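Local coordinates for nudix hydrolase domain-containing protein (Thermotoga maritima, PDB 3E57) that is of unknown function but, as a putative Nudix hydrolase, probably hydrolyses nucleoside diphosphates linked to another moiety, at residues E24-L27 and K28-E32; R38-F41 and E42-L45; D111-T114 and P115-F119. One frame throughout, in Å; residues are numbered along the deposited sequence.

Contact 1: residues E24-L27 and K28-E32; sequences EDFL and KEFGE
Lys28 joins Glu24 through a helical backbone bond, its N lying 3.0 Å from Glu24 O. Its CB rests beside the same carbonyl, while the rest of the chain bends at chi2 and chi3 and leads away. One step on, Glu29 N repeats the pattern with Asp25 O, again at 3.0 Å; the Glu29 chain also turns off the 24-27 backbone, and its CG lies over one face of the neighbouring Phe30 ring, toward the rim.

Phe30 carries the main side-chain contact. The bond from its N to Phe26 O is short, 2.7 Å, and runs nearly along the C=O axis. With CG set opposite the carbonyl carbon (chi1 -64°), the ring swings back toward Phe26, and Phe30 CD2 comes 3.6 Å from Phe26 CD1. The two rings form an oblique aromatic pair, their planes inclined at 44°. Beyond it, Phe47 of helix 41-51 meets the Phe30 ring edge-to-face, and both Phe26 and Phe30 touch Leu143 of strand 131-145.

At Gly31 the backbone leaves helical geometry with positive phi (81°), although Gly31 N still donates to Leu27 O at 2.7 Å. The Leu27 side chain follows the exit: CD2 lies 3.6 Å from Gly31 O. Glu32 brings CG to 4.3 Å from that same Leu27 CD2, a loose approach, and its carboxylate forms a salt bridge with Arg38 of the second subunit. The arrangement is that of a short amphipathic helix ended by a glycine of positive phi, with an i to i+4 phenylalanine pair facing the sheet.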
loop_
_atom_site.group_PDB
_atom_site.type_symbol
_atom_site.label_atom_id
_atom_site.label_comp_id
_atom_site.label_asym_id
_atom_site.label_seq_id
_atom_site.Cartn_x
_atom_site.Cartn_y
_atom_site.Cartn_z
ATOM N N GLU B 24 18.431 -4.951 0.594
ATOM C CA GLU B 24 18.733 -5.401 -0.771
ATOM C C GLU B 24 18.227 -6.825 -1.035
ATOM O O GLU B 24 17.701 -7.098 -2.116
ATOM C CB GLU B 24 20.229 -5.268 -1.109
ATOM C CG GLU B 24 21.182 -6.106 -0.267
ATOM C CD GLU B 24 22.647 -5.901 -0.669
ATOM O OE1 GLU B 24 23.014 -6.286 -1.805
ATOM O OE2 GLU B 24 23.426 -5.361 0.153
ATOM N N ASP B 25 18.358 -7.716 -0.051
ATOM C CA ASP B 25 17.827 -9.088 -0.166
ATOM C C ASP B 25 16.281 -9.094 -0.218
ATOM O O ASP B 25 15.678 -9.829 -1.000
ATOM C CB ASP B 25 18.287 -9.947 1.011
ATOM C CG ASP B 25 19.799 -10.227 1.009
ATOM O OD1 ASP B 25 20.431 -10.295 -0.069
ATOM O OD2 ASP B 25 20.343 -10.401 2.115
ATOM N N PHE B 26 15.657 -8.284 0.635
ATOM C CA PHE B 26 14.189 -8.127 0.636
ATOM C C PHE B 26 13.676 -7.654 -0.724
ATOM O O PHE B 26 12.823 -8.302 -1.335
ATOM C CB PHE B 26 13.749 -7.168 1.756
ATOM C CG PHE B 26 12.323 -6.698 1.636
ATOM C CD1 PHE B 26 11.266 -7.556 1.900
ATOM C CD2 PHE B 26 12.039 -5.391 1.268
ATOM C CE1 PHE B 26 9.942 -7.120 1.782
ATOM C CE2 PHE B 26 10.710 -4.954 1.143
ATOM C CZ PHE B 26 9.677 -5.819 1.404
ATOM N N LEU B 27 14.209 -6.539 -1.210
ATOM C CA LEU B 27 13.771 -5.985 -2.494
ATOM C C LEU B 27 14.017 -6.955 -3.647
ATOM O O LEU B 27 13.186 -7.074 -4.557
ATOM C CB LEU B 27 14.445 -4.633 -2.767
ATOM C CG LEU B 27 14.164 -3.526 -1.733
ATOM C CD1 LEU B 27 15.126 -2.346 -1.921
ATOM C CD2 LEU B 27 12.710 -3.050 -1.768
ATOM N N LYS B 28 15.148 -7.657 -3.611
ATOM C CA LYS B 28 15.452 -8.657 -4.629
ATOM C C LYS B 28 14.407 -9.775 -4.626
ATOM O O LYS B 28 13.935 -10.199 -5.682
ATOM C CB LYS B 28 16.867 -9.234 -4.423
ATOM C CG LYS B 28 17.115 -10.609 -5.077
ATOM C CD LYS B 28 16.751 -10.652 -6.569
ATOM C CE LYS B 28 17.971 -10.599 -7.480
ATOM N NZ LYS B 28 17.508 -10.370 -8.877
ATOM N N GLU B 29 14.037 -10.246 -3.443
ATOM C CA GLU B 29 13.071 -11.335 -3.342
ATOM C C GLU B 29 11.641 -10.869 -3.645
ATOM O O GLU B 29 10.899 -11.537 -4.368
ATOM C CB GLU B 29 13.120 -11.946 -1.945
ATOM C CG GLU B 29 12.406 -13.282 -1.840
ATOM C CD GLU B 29 13.107 -14.389 -2.613
ATOM O OE1 GLU B 29 14.356 -14.370 -2.721
ATOM O OE2 GLU B 29 12.393 -15.273 -3.123
ATOM N N PHE B 30 11.258 -9.727 -3.089
ATOM C CA PHE B 30 9.854 -9.308 -3.135
ATOM C C PHE B 30 9.534 -8.087 -3.971
ATOM O O PHE B 30 8.362 -7.802 -4.222
ATOM C CB PHE B 30 9.357 -9.110 -1.718
ATOM C CG PHE B 30 9.363 -10.367 -0.918
ATOM C CD1 PHE B 30 8.479 -11.387 -1.214
ATOM C CD2 PHE B 30 10.274 -10.547 0.113
ATOM C CE1 PHE B 30 8.481 -12.566 -0.478
ATOM C CE2 PHE B 30 10.283 -11.717 0.849
ATOM C CZ PHE B 30 9.372 -12.729 0.552
ATOM N N GLY B 31 10.555 -7.371 -4.420
ATOM C CA GLY B 31 10.346 -6.215 -5.267
ATOM C C GLY B 31 9.964 -4.980 -4.473
ATOM O O GLY B 31 10.040 -4.956 -3.250
ATOM N N GLU B 32 9.533 -3.966 -5.198
ATOM C CA GLU B 32 9.293 -2.648 -4.654
ATOM C C GLU B 32 7.797 -2.420 -4.506
ATOM O O GLU B 32 7.076 -2.350 -5.498
ATOM C CB GLU B 32 9.883 -1.603 -5.597
ATOM C CG GLU B 32 11.408 -1.685 -5.664
ATOM C CD GLU B 32 11.999 -0.868 -6.802
ATOM O OE1 GLU B 32 11.742 0.358 -6.868
ATOM O OE2 GLU B 32 12.739 -1.459 -7.623
#

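Contact 2: residues R38-F41 and E42-L45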
loop_
_atom_site.group_PDB
_atom_site.type_symbol
_atom_site.label_atom_id
_atom_site.label_comp_id
_atom_site.label_asym_id
_atom_site.label_seq_id
_atom_site.Cartn_x
_atom_site.Cartn_y
_atom_site.Cartn_z
ATOM N N ARG B 38 0.284 -9.509 -0.742
ATOM C CA ARG B 38 0.083 -10.915 -0.422
ATOM C C ARG B 38 1.294 -11.690 -0.886
ATOM O O ARG B 38 1.777 -11.454 -1.987
ATOM C CB ARG B 38 -1.153 -11.469 -1.124
ATOM C CG ARG B 38 -1.331 -12.989 -0.998
ATOM C CD ARG B 38 -2.760 -13.363 -0.698
ATOM N NE ARG B 38 -3.109 -12.650 0.531
ATOM C CZ ARG B 38 -3.955 -13.042 1.474
ATOM N NH1 ARG B 38 -4.624 -14.195 1.402
ATOM N NH2 ARG B 38 -4.121 -12.237 2.506
ATOM N N VAL B 39 1.796 -12.569 -0.028
ATOM C CA VAL B 39 2.847 -13.514 -0.414
ATOM C C VAL B 39 2.553 -14.875 0.201
ATOM O O VAL B 39 1.780 -14.984 1.141
ATOM C CB VAL B 39 4.290 -13.040 -0.035
ATOM C CG1 VAL B 39 4.555 -11.589 -0.494
ATOM C CG2 VAL B 39 4.552 -13.217 1.429
ATOM N N ASN B 40 3.163 -15.908 -0.357
ATOM C CA ASN B 40 2.993 -17.268 0.149
ATOM C C ASN B 40 3.823 -17.459 1.416
ATOM O O ASN B 40 4.982 -17.069 1.471
ATOM C CB ASN B 40 3.373 -18.275 -0.945
ATOM C CG ASN B 40 3.434 -19.697 -0.441
ATOM O OD1 ASN B 40 4.413 -20.108 0.195
ATOM N ND2 ASN B 40 2.390 -20.460 -0.726
ATOM N N PHE B 41 3.209 -18.040 2.441
ATOM C CA PHE B 41 3.853 -18.165 3.740
ATOM C C PHE B 41 5.127 -18.992 3.676
ATOM O O PHE B 41 6.153 -18.610 4.253
ATOM C CB PHE B 41 2.892 -18.762 4.771
ATOM C CG PHE B 41 3.369 -18.638 6.200
ATOM C CD1 PHE B 41 4.170 -17.566 6.606
ATOM C CD2 PHE B 41 2.995 -19.578 7.144
ATOM C CE1 PHE B 41 4.588 -17.447 7.897
ATOM C CE2 PHE B 41 3.410 -19.452 8.456
ATOM C CZ PHE B 41 4.215 -18.385 8.831
ATOM N N GLU B 42 5.069 -20.114 2.965
ATOM C CA GLU B 42 6.246 -20.974 2.826
ATOM C C GLU B 42 7.406 -20.222 2.152
ATOM O O GLU B 42 8.548 -20.322 2.596
ATOM C CB GLU B 42 5.892 -22.250 2.057
ATOM C CG GLU B 42 6.992 -23.293 2.050
ATOM C CD GLU B 42 7.542 -23.555 3.434
ATOM O OE1 GLU B 42 6.740 -23.854 4.349
ATOM O OE2 GLU B 42 8.773 -23.448 3.607
ATOM N N ASP B 43 7.104 -19.457 1.103
ATOM C CA ASP B 43 8.111 -18.631 0.419
ATOM C C ASP B 43 8.751 -17.639 1.388
ATOM O O ASP B 43 9.978 -17.455 1.392
ATOM C CB ASP B 43 7.498 -17.860 -0.761
ATOM C CG ASP B 43 7.075 -18.761 -1.919
ATOM O OD1 ASP B 43 7.500 -19.938 -1.976
ATOM O OD2 ASP B 43 6.309 -18.274 -2.789
ATOM N N PHE B 44 7.926 -17.015 2.228
ATOM C CA PHE B 44 8.438 -16.080 3.232
ATOM C C PHE B 44 9.358 -16.749 4.261
ATOM O O PHE B 44 10.424 -16.229 4.568
ATOM C CB PHE B 44 7.283 -15.381 3.955
ATOM C CG PHE B 44 7.735 -14.408 4.989
ATOM C CD1 PHE B 44 8.500 -13.311 4.625
ATOM C CD2 PHE B 44 7.418 -14.594 6.321
ATOM C CE1 PHE B 44 8.940 -12.416 5.572
ATOM C CE2 PHE B 44 7.867 -13.692 7.281
ATOM C CZ PHE B 44 8.621 -12.603 6.895
ATOM N N LEU B 45 8.932 -17.882 4.807
ATOM C CA LEU B 45 9.730 -18.591 5.812
ATOM C C LEU B 45 11.060 -19.063 5.228
ATOM O O LEU B 45 12.097 -18.978 5.887
ATOM C CB LEU B 45 8.963 -19.781 6.384
ATOM C CG LEU B 45 7.765 -19.489 7.282
ATOM C CD1 LEU B 45 7.150 -20.809 7.721
ATOM C CD2 LEU B 45 8.151 -18.612 8.484
HETATM O O HOH W 1 5.050 -15.628 -2.654
#
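The backbone turns from extended at Asn40 into the helix of 41-51, and its opening i to i+4 bonds run from Phe44 N to Asn40 O (3.0 Å) and from Leu45 N to Phe41 O (2.9 Å). Asn40 is the N-cap. Its OD1 accepts from Asp43 N at 2.9 Å; the donor lies in the plane of the amide, on a lone pair of OD1, with an N-H...O angle of 159°. With CG trans to the backbone N (chi1 171°), OD1 is directed to the N-H of Asp43 at the helix start. The Asp43 carboxylate reaches Asn40 N indirectly, through one water that accepts a hydrogen bond from Asn40 N (3.0 Å) and donates one to Asp43 OD2 (2.9 Å); the carboxylate and amide planes stand 45° apart.

One turn apart, Phe41 and Leu45 make an apolar contact, which Phe140, stacked on the Phe41 ring, and Phe119, touching Leu45, extend. Glu42 turns its carboxylate to Arg116 of helix 115-130. Phe44 CD2 approaches the Phe41 ring at its edge, 4.3 Å from CE1. Leu45 comes over one face instead, as a CH-pi contact, its CD1 4.1 Å from the centroid of the Phe41 ring.

Contact 3: residues D111-T114 and P115-F119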
loop_
_atom_site.group_PDB
_atom_site.type_symbol
_atom_site.label_atom_id
_atom_site.label_comp_id
_atom_site.label_asym_id
_atom_site.label_seq_id
_atom_site.Cartn_x
_atom_site.Cartn_y
_atom_site.Cartn_z
ATOM N N ASP B 111 14.666 -17.017 20.539
ATOM C CA ASP B 111 13.381 -17.639 20.232
ATOM C C ASP B 111 13.544 -18.947 19.473
ATOM O O ASP B 111 12.666 -19.806 19.545
ATOM C CB ASP B 111 12.490 -16.692 19.419
ATOM C CG ASP B 111 12.005 -15.505 20.223
ATOM O OD1 ASP B 111 11.770 -15.647 21.444
ATOM O OD2 ASP B 111 11.832 -14.426 19.617
ATOM N N GLY B 112 14.643 -19.097 18.735
ATOM C CA GLY B 112 14.903 -20.346 18.026
ATOM C C GLY B 112 16.288 -20.493 17.421
ATOM O O GLY B 112 17.064 -19.533 17.353
ATOM N N ALA B 113 16.578 -21.715 16.978
ATOM C CA ALA B 113 17.899 -22.097 16.462
ATOM C C ALA B 113 18.148 -21.610 15.031
ATOM O O ALA B 113 19.300 -21.564 14.575
ATOM C CB ALA B 113 18.061 -23.612 16.528
ATOM N N THR B 114 17.069 -21.277 14.326
ATOM C CA THR B 114 17.133 -20.744 12.963
ATOM C C THR B 114 16.120 -19.608 12.844
ATOM O O THR B 114 15.178 -19.548 13.634
ATOM C CB THR B 114 16.767 -21.818 11.914
ATOM O OG1 THR B 114 15.431 -22.293 12.154
ATOM C CG2 THR B 114 17.757 -22.994 11.959
ATOM N N PRO B 115 16.305 -18.706 11.856
ATOM C CA PRO B 115 15.364 -17.614 11.580
ATOM C C PRO B 115 13.891 -18.034 11.514
ATOM O O PRO B 115 13.025 -17.341 12.053
ATOM C CB PRO B 115 15.821 -17.110 10.209
ATOM C CG PRO B 115 17.261 -17.382 10.170
ATOM C CD PRO B 115 17.463 -18.657 10.940
ATOM N N ARG B 116 13.621 -19.148 10.843
ATOM C CA ARG B 116 12.265 -19.666 10.710
ATOM C C ARG B 116 11.706 -20.116 12.052
ATOM O O ARG B 116 10.582 -19.773 12.412
ATOM C CB ARG B 116 12.264 -20.829 9.730
ATOM C CG ARG B 116 10.953 -21.555 9.597
ATOM C CD ARG B 116 11.175 -22.961 9.113
ATOM N NE ARG B 116 10.013 -23.448 8.390
ATOM C CZ ARG B 116 9.813 -23.296 7.083
ATOM N NH1 ARG B 116 10.710 -22.699 6.301
ATOM N NH2 ARG B 116 8.710 -23.779 6.553
ATOM N N GLU B 117 12.499 -20.897 12.784
ATOM C CA GLU B 117 12.103 -21.381 14.096
ATOM C C GLU B 117 11.925 -20.228 15.083
ATOM O O GLU B 117 10.971 -20.225 15.862
ATOM C CB GLU B 117 13.152 -22.368 14.626
ATOM C CG GLU B 117 12.799 -23.026 15.952
ATOM C CD GLU B 117 13.980 -23.747 16.571
ATOM O OE1 GLU B 117 14.964 -24.009 15.843
ATOM O OE2 GLU B 117 13.934 -24.041 17.789
ATOM N N ALA B 118 12.849 -19.265 15.056
ATOM C CA ALA B 118 12.783 -18.100 15.945
ATOM C C ALA B 118 11.554 -17.265 15.615
ATOM O O ALA B 118 10.874 -16.780 16.517
ATOM C CB ALA B 118 14.046 -17.241 15.828
ATOM N N PHE B 119 11.280 -17.113 14.320
ATOM C CA PHE B 119 10.113 -16.360 13.851
ATOM C C PHE B 119 8.831 -16.968 14.401
ATOM O O PHE B 119 8.027 -16.277 15.026
ATOM C CB PHE B 119 10.051 -16.322 12.323
ATOM C CG PHE B 119 8.854 -15.566 11.786
ATOM C CD1 PHE B 119 8.936 -14.209 11.515
ATOM C CD2 PHE B 119 7.644 -16.218 11.578
ATOM C CE1 PHE B 119 7.833 -13.511 11.037
ATOM C CE2 PHE B 119 6.532 -15.531 11.108
ATOM C CZ PHE B 119 6.632 -14.169 10.826
HETATM O O HOH W 2 12.822 -22.489 19.279
#
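Glu117 reaches back from the first turn of helix 115-130 to the loop of 111-114, and every carbon beyond its CA meets that loop. CB starts 3.4 Å from Thr114 OG1, and the Glu117 side chain as a whole crosses that of the threonine at about a right angle. CG, turned away from the backbone N at chi1 -176°, passes 4.0 Å from Gly112 CA, and the extended chain carries CD on to the peptide of Ala113. At the tip, OE1 accepts from Ala113 N at 3.0 Å, a weak bond because its N-H...O angle is 143°, and it also lies beside Ala113 CB. OE2 lies near Gly112 CA and has a long, weak ion pair with Lys121.

Thr114 is the N-cap. A chi1 of 60° turns its OG1 in toward the helix start, where it accepts from Glu117 N, though weakly, at 3.3 Å. The Thr114 carbonyl does more: Ala118 N bonds to Thr114 O at 2.7 Å. The exchange resembles a capping box without being one, since Glu117 takes the N-H of Ala113, the residue preceding the N-cap, rather than that of Thr114; both of its bonds are weak.

The rest of the loop lies against the helix. Gly112 CA comes within 3.7 Å of Ala118 CA, and Asp111 CB stands 3.3 Å from Ala118 O. The Asp111 carboxylate is held elsewhere, by Arg108 N and by a salt bridge to Arg125, which opens the REUXEE stretch of the Nudix box at the end of the helix. That bridge ties the loop to the signature stretch, so the contact is probably, by family, the loop-to-helix entry of the loop-helix-loop Nudix motif.

Overall arrangement
The three contacts come in series along the chain, and contact 2 touches both others. Contact 1 meets it through Phe30, whose CD1 lies 4.0 Å from Val39 CG1 and whose CZ lies 4.2 Å from Phe44 CD1. Contact 3 meets it through the salt bridge of Glu42 OE1 and Arg116 NH2 (3.0 Å) and through Phe119, whose CE1 is 3.8 Å from Phe44 CE2. Contacts 1 and 3 do not meet; their nearest atoms are about 11 Å apart. With Phe44 touching both sides, helix 41-51 bridges the N-terminal helix and the Nudix helix 115-130, whose start is contact 3. Glu32 of contact 1 and Arg38 of contact 2 reach the second subunit.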